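Local coordinates for protein acetyltransferase, GNAT family (Colwellia psychrerythraea, PDB 3IWG) that probably works as an acyltransferase of the GNAT family, which typically transfers acyl groups from acyl-CoA, and pairs two GNAT-type regions in one chain, at residues Cys58-Asn61 / Tyr65-Gln68; Lys98-Ser103 / Leu107-Leu112. One frame throughout, in Å; residues are numbered along the deposited sequence.

Interaction 1: Cys58-Asn61 / Tyr65-Gln68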
loop_
_atom_site.group_PDB
_atom_site.type_symbol
_atom_site.label_atom_id
_atom_site.label_comp_id
_atom_site.label_asym_id
_atom_site.label_seq_id
_atom_site.Cartn_x
_atom_site.Cartn_y
_atom_site.Cartn_z
ATOM N N CYS A 58 -18.156 -9.495 16.838
ATOM C CA CYS A 58 -18.453 -9.588 15.424
ATOM C C CYS A 58 -17.925 -8.355 14.720
ATOM O O CYS A 58 -17.538 -7.395 15.375
ATOM C CB CYS A 58 -19.961 -9.750 15.187
ATOM S SG CYS A 58 -20.923 -8.305 15.434
ATOM N N CYS A 59 -17.895 -8.396 13.389
ATOM C CA CYS A 59 -17.596 -7.190 12.594
ATOM C C CYS A 59 -18.479 -7.019 11.381
ATOM O O CYS A 59 -18.892 -7.998 10.713
ATOM C CB CYS A 59 -16.102 -7.102 12.239
ATOM S SG CYS A 59 -15.537 -8.316 11.132
ATOM N N VAL A 60 -18.853 -5.770 11.145
ATOM C CA VAL A 60 -19.808 -5.440 10.089
ATOM C C VAL A 60 -19.107 -4.475 9.153
ATOM O O VAL A 60 -18.593 -3.450 9.580
ATOM C CB VAL A 60 -21.057 -4.767 10.652
ATOM C CG1 VAL A 60 -22.074 -4.399 9.530
ATOM C CG2 VAL A 60 -21.681 -5.627 11.756
ATOM N N ASN A 61 -19.082 -4.804 7.870
ATOM C CA ASN A 61 -18.498 -3.922 6.901
ATOM C C ASN A 61 -19.396 -2.720 6.621
ATOM O O ASN A 61 -20.484 -2.573 7.187
ATOM C CB ASN A 61 -18.074 -4.699 5.614
ATOM C CG ASN A 61 -19.221 -5.011 4.654
ATOM O OD1 ASN A 61 -20.380 -4.638 4.846
ATOM N ND2 ASN A 61 -18.881 -5.727 3.613
ATOM N N TYR A 65 -22.820 -5.720 6.128
ATOM C CA TYR A 65 -22.706 -7.145 6.099
ATOM C C TYR A 65 -21.686 -7.617 7.085
ATOM O O TYR A 65 -20.535 -7.158 7.084
ATOM C CB TYR A 65 -22.317 -7.634 4.705
ATOM C CG TYR A 65 -23.463 -7.539 3.731
ATOM C CD1 TYR A 65 -23.703 -6.377 3.020
ATOM C CD2 TYR A 65 -24.333 -8.608 3.560
ATOM C CE1 TYR A 65 -24.789 -6.275 2.144
ATOM C CE2 TYR A 65 -25.399 -8.528 2.693
ATOM C CZ TYR A 65 -25.626 -7.368 1.979
ATOM O OH TYR A 65 -26.680 -7.313 1.109
ATOM N N LEU A 66 -22.127 -8.565 7.904
ATOM C CA LEU A 66 -21.246 -9.262 8.801
ATOM C C LEU A 66 -20.154 -9.948 8.027
ATOM O O LEU A 66 -20.350 -10.442 6.925
ATOM C CB LEU A 66 -22.005 -10.296 9.649
ATOM C CG LEU A 66 -22.625 -9.857 10.983
ATOM C CD1 LEU A 66 -23.443 -8.606 10.819
ATOM C CD2 LEU A 66 -23.526 -10.990 11.620
ATOM N N LEU A 67 -18.992 -9.972 8.622
ATOM C CA LEU A 67 -17.850 -10.634 8.059
ATOM C C LEU A 67 -17.359 -11.703 9.019
ATOM O O LEU A 67 -16.805 -12.689 8.579
ATOM C CB LEU A 67 -16.707 -9.604 7.760
ATOM C CG LEU A 67 -16.901 -8.557 6.615
ATOM C CD1 LEU A 67 -15.566 -7.802 6.216
ATOM C CD2 LEU A 67 -17.518 -9.132 5.320
ATOM N N GLN A 68 -17.510 -11.474 10.327
ATOM C CA GLN A 68 -17.008 -12.392 11.364
ATOM C C GLN A 68 -17.973 -12.358 12.557
ATOM O O GLN A 68 -18.570 -11.310 12.843
ATOM C CB GLN A 68 -15.605 -11.976 11.830
ATOM C CG GLN A 68 -14.536 -12.025 10.767
ATOM C CD GLN A 68 -13.128 -11.635 11.292
ATOM O OE1 GLN A 68 -12.998 -10.881 12.246
ATOM N NE2 GLN A 68 -12.078 -12.139 10.629
#
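C59 and N61 grip the returning strand through four hydrogen bonds, three of them between backbones. The C59 carbonyl accepts L67 N at 2.9 Å, and C59 N gives to Q68 O at 3.0 Å, so one residue faces two. With L67 at a helix-like psi (-32°) where its neighbours are extended, this is the pattern of a classic beta bulge. The pair V60 and L66 is non-hydrogen-bonded, and its branches CG2 and CD1 meet at 3.6 Å. At the turn N61 N reaches Y65 O at 2.9 Å, nearly straight at 169°, while N61 OD1 receives Y65 N at 3.0 Å. For that, CG of N61 lies between its backbone N and carbonyl carbon (chi1 79°), which brings the amide alongside Y65, and the donor sits above the amide carbonyl plane. On the face away from V60 and L66, SG of C59 lies against the aliphatic part of Q68, 3.7 Å from CB. Further out, K20 binds Q68 OE1 and E272 binds Y65 OH. A side-chain carbonyl thus stands in for a main-chain acceptor at the hairpin end, and the bulge shifts the register, consistent with the bulged fourth strand of GNAT folds.

Interaction 2: Lys98-Ser103 / Leu107-Leu112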
loop_
_atom_site.group_PDB
_atom_site.type_symbol
_atom_site.label_atom_id
_atom_site.label_comp_id
_atom_site.label_asym_id
_atom_site.label_seq_id
_atom_site.Cartn_x
_atom_site.Cartn_y
_atom_site.Cartn_z
ATOM N N LYS A 98 -27.672 -5.970 7.088
ATOM C CA LYS A 98 -28.397 -6.491 5.932
ATOM C C LYS A 98 -28.168 -7.962 5.678
ATOM O O LYS A 98 -28.999 -8.607 5.028
ATOM C CB LYS A 98 -27.960 -5.767 4.669
ATOM C CG LYS A 98 -28.472 -4.361 4.529
ATOM C CD LYS A 98 -27.783 -3.722 3.329
ATOM C CE LYS A 98 -28.298 -2.344 3.026
ATOM N NZ LYS A 98 -27.266 -1.595 2.254
ATOM N N GLY A 99 -27.024 -8.479 6.141
ATOM C CA GLY A 99 -26.625 -9.811 5.763
ATOM C C GLY A 99 -25.290 -10.245 6.289
ATOM O O GLY A 99 -24.710 -9.642 7.192
ATOM N N ALA A 100 -24.791 -11.326 5.737
ATOM C CA ALA A 100 -23.497 -11.813 6.187
ATOM C C ALA A 100 -22.757 -12.461 5.060
ATOM O O ALA A 100 -23.377 -12.972 4.111
ATOM C CB ALA A 100 -23.665 -12.787 7.316
ATOM N N PHE A 101 -21.437 -12.388 5.155
ATOM C CA PHE A 101 -20.552 -13.226 4.378
ATOM C C PHE A 101 -19.909 -14.196 5.359
ATOM O O PHE A 101 -19.436 -13.806 6.455
ATOM C CB PHE A 101 -19.436 -12.432 3.672
ATOM C CG PHE A 101 -19.929 -11.435 2.600
ATOM C CD1 PHE A 101 -20.018 -11.822 1.262
ATOM C CD2 PHE A 101 -20.265 -10.137 2.941
ATOM C CE1 PHE A 101 -20.450 -10.923 0.251
ATOM C CE2 PHE A 101 -20.690 -9.220 1.966
ATOM C CZ PHE A 101 -20.781 -9.604 0.607
ATOM N N VAL A 102 -19.851 -15.448 4.927
ATOM C CA VAL A 102 -19.436 -16.541 5.737
ATOM C C VAL A 102 -19.060 -17.688 4.828
ATOM O O VAL A 102 -19.653 -17.849 3.770
ATOM C CB VAL A 102 -20.581 -16.969 6.680
ATOM C CG1 VAL A 102 -21.682 -17.581 5.883
ATOM C CG2 VAL A 102 -20.083 -17.881 7.777
ATOM N N SER A 103 -18.031 -18.449 5.224
ATOM C CA SER A 103 -17.697 -19.646 4.479
ATOM C C SER A 103 -18.210 -20.891 5.139
ATOM O O SER A 103 -18.463 -20.937 6.342
ATOM C CB SER A 103 -16.200 -19.806 4.263
ATOM O OG SER A 103 -15.542 -20.214 5.440
ATOM N N LEU A 107 -18.151 -22.962 10.993
ATOM C CA LEU A 107 -19.343 -23.808 11.142
ATOM C C LEU A 107 -20.354 -23.109 12.002
ATOM O O LEU A 107 -21.509 -22.990 11.624
ATOM C CB LEU A 107 -18.958 -25.179 11.712
ATOM C CG LEU A 107 -18.134 -26.124 10.811
ATOM C CD1 LEU A 107 -17.701 -27.421 11.551
ATOM C CD2 LEU A 107 -18.863 -26.441 9.518
ATOM N N ASN A 108 -19.913 -22.602 13.145
ATOM C CA ASN A 108 -20.825 -21.935 14.064
ATOM C C ASN A 108 -21.449 -20.688 13.486
ATOM O O ASN A 108 -22.620 -20.440 13.642
ATOM C CB ASN A 108 -20.141 -21.628 15.382
ATOM C CG ASN A 108 -20.100 -22.834 16.316
ATOM O OD1 ASN A 108 -19.034 -23.255 16.764
ATOM N ND2 ASN A 108 -21.263 -23.361 16.647
ATOM N N TYR A 109 -20.666 -19.896 12.786
ATOM C CA TYR A 109 -21.161 -18.620 12.261
ATOM C C TYR A 109 -22.092 -18.953 11.125
ATOM O O TYR A 109 -23.187 -18.393 11.002
ATOM C CB TYR A 109 -19.928 -17.765 11.877
ATOM C CG TYR A 109 -20.107 -16.516 11.039
ATOM C CD1 TYR A 109 -21.275 -15.791 11.046
ATOM C CD2 TYR A 109 -19.053 -16.043 10.260
ATOM C CE1 TYR A 109 -21.405 -14.627 10.299
ATOM C CE2 TYR A 109 -19.186 -14.898 9.501
ATOM C CZ TYR A 109 -20.359 -14.192 9.520
ATOM O OH TYR A 109 -20.512 -13.067 8.717
ATOM N N GLN A 110 -21.693 -19.910 10.308
ATOM C CA GLN A 110 -22.546 -20.353 9.172
ATOM C C GLN A 110 -23.913 -20.853 9.646
ATOM O O GLN A 110 -24.959 -20.518 9.053
ATOM C CB GLN A 110 -21.854 -21.463 8.363
ATOM C CG GLN A 110 -22.684 -22.006 7.225
ATOM C CD GLN A 110 -22.012 -23.150 6.449
ATOM O OE1 GLN A 110 -21.750 -23.011 5.248
ATOM N NE2 GLN A 110 -21.717 -24.261 7.125
ATOM N N ALA A 111 -23.904 -21.650 10.713
ATOM C CA ALA A 111 -25.136 -22.227 11.190
ATOM C C ALA A 111 -26.123 -21.132 11.426
ATOM O O ALA A 111 -27.293 -21.233 11.029
ATOM C CB ALA A 111 -24.918 -23.024 12.480
ATOM N N LEU A 112 -25.643 -20.066 12.064
ATOM C CA LEU A 112 -26.543 -19.031 12.528
ATOM C C LEU A 112 -27.051 -18.259 11.363
ATOM O O LEU A 112 -28.202 -17.840 11.373
ATOM C CB LEU A 112 -25.862 -18.130 13.564
ATOM C CG LEU A 112 -25.433 -18.921 14.802
ATOM C CD1 LEU A 112 -24.509 -18.108 15.772
ATOM C CD2 LEU A 112 -26.688 -19.393 15.513
#
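Y109 lays its ring against strand 99-103, where V102 is the main partner. V102 CG2 sits over one ring face, 3.6 Å from the centroid and 24° off the normal, a CH-pi contact displaced toward the rim. Its nearest ring atom is Y109 CD2 at 3.3 Å, a short approach that marks the tightest packing here. The Y109 ring is carried to the strand because CG stands anti to the backbone N (chi1 167°), and the two side chains run antiparallel past one another. At the far end of the ring, Y109 OH donates a weak hydrogen bond to F101 O at 2.6 Å, and A100 CB lies 3.5 Å from the same OH.

The short axes come within 7.8 Å at 135°, so the helix runs back obliquely over the strand it follows. In the GNAT order of elements, strand 99-103 and helix 107-116 probably correspond to the fifth strand and the helix after it. Y69 and F83 also touch Y109, which places its ring between the sheet and helix 76-87.

The flank at Q110 is looser. Its CB is 4.0 Å from both V102 CG2 and S103 O; the residue is partly exposed, and its OE1 comes no nearer than 4.0 Å to S103 O, two acceptors that cannot bond. S103 OG turns instead to the connecting loop, bonding A105 N and E106 OE2. The F101 ring leaves the opposite face of the strand to meet W35 and Y65.

In the fold
Both contacts lie in the N-terminal GNAT region, their centres about 10 Å apart, and follow in series: the hairpin of interaction 1 closes before the strand and helix of interaction 2 begin. Strands 65-71 and 99-103 are parallel neighbours in the same sheet. L66 ties them, its O lying 2.8 Å from F101 N and its N 2.9 Å from G99 O, both probable hydrogen bonds. Helix 76-87 connects the two strands in a beta-alpha-beta crossover, as in GNAT folds, where these two strands usually splay apart beyond such pairing to admit acyl-CoA. Strand 262-273, from the chain's end, flanks 99-103 and so joins the two halves.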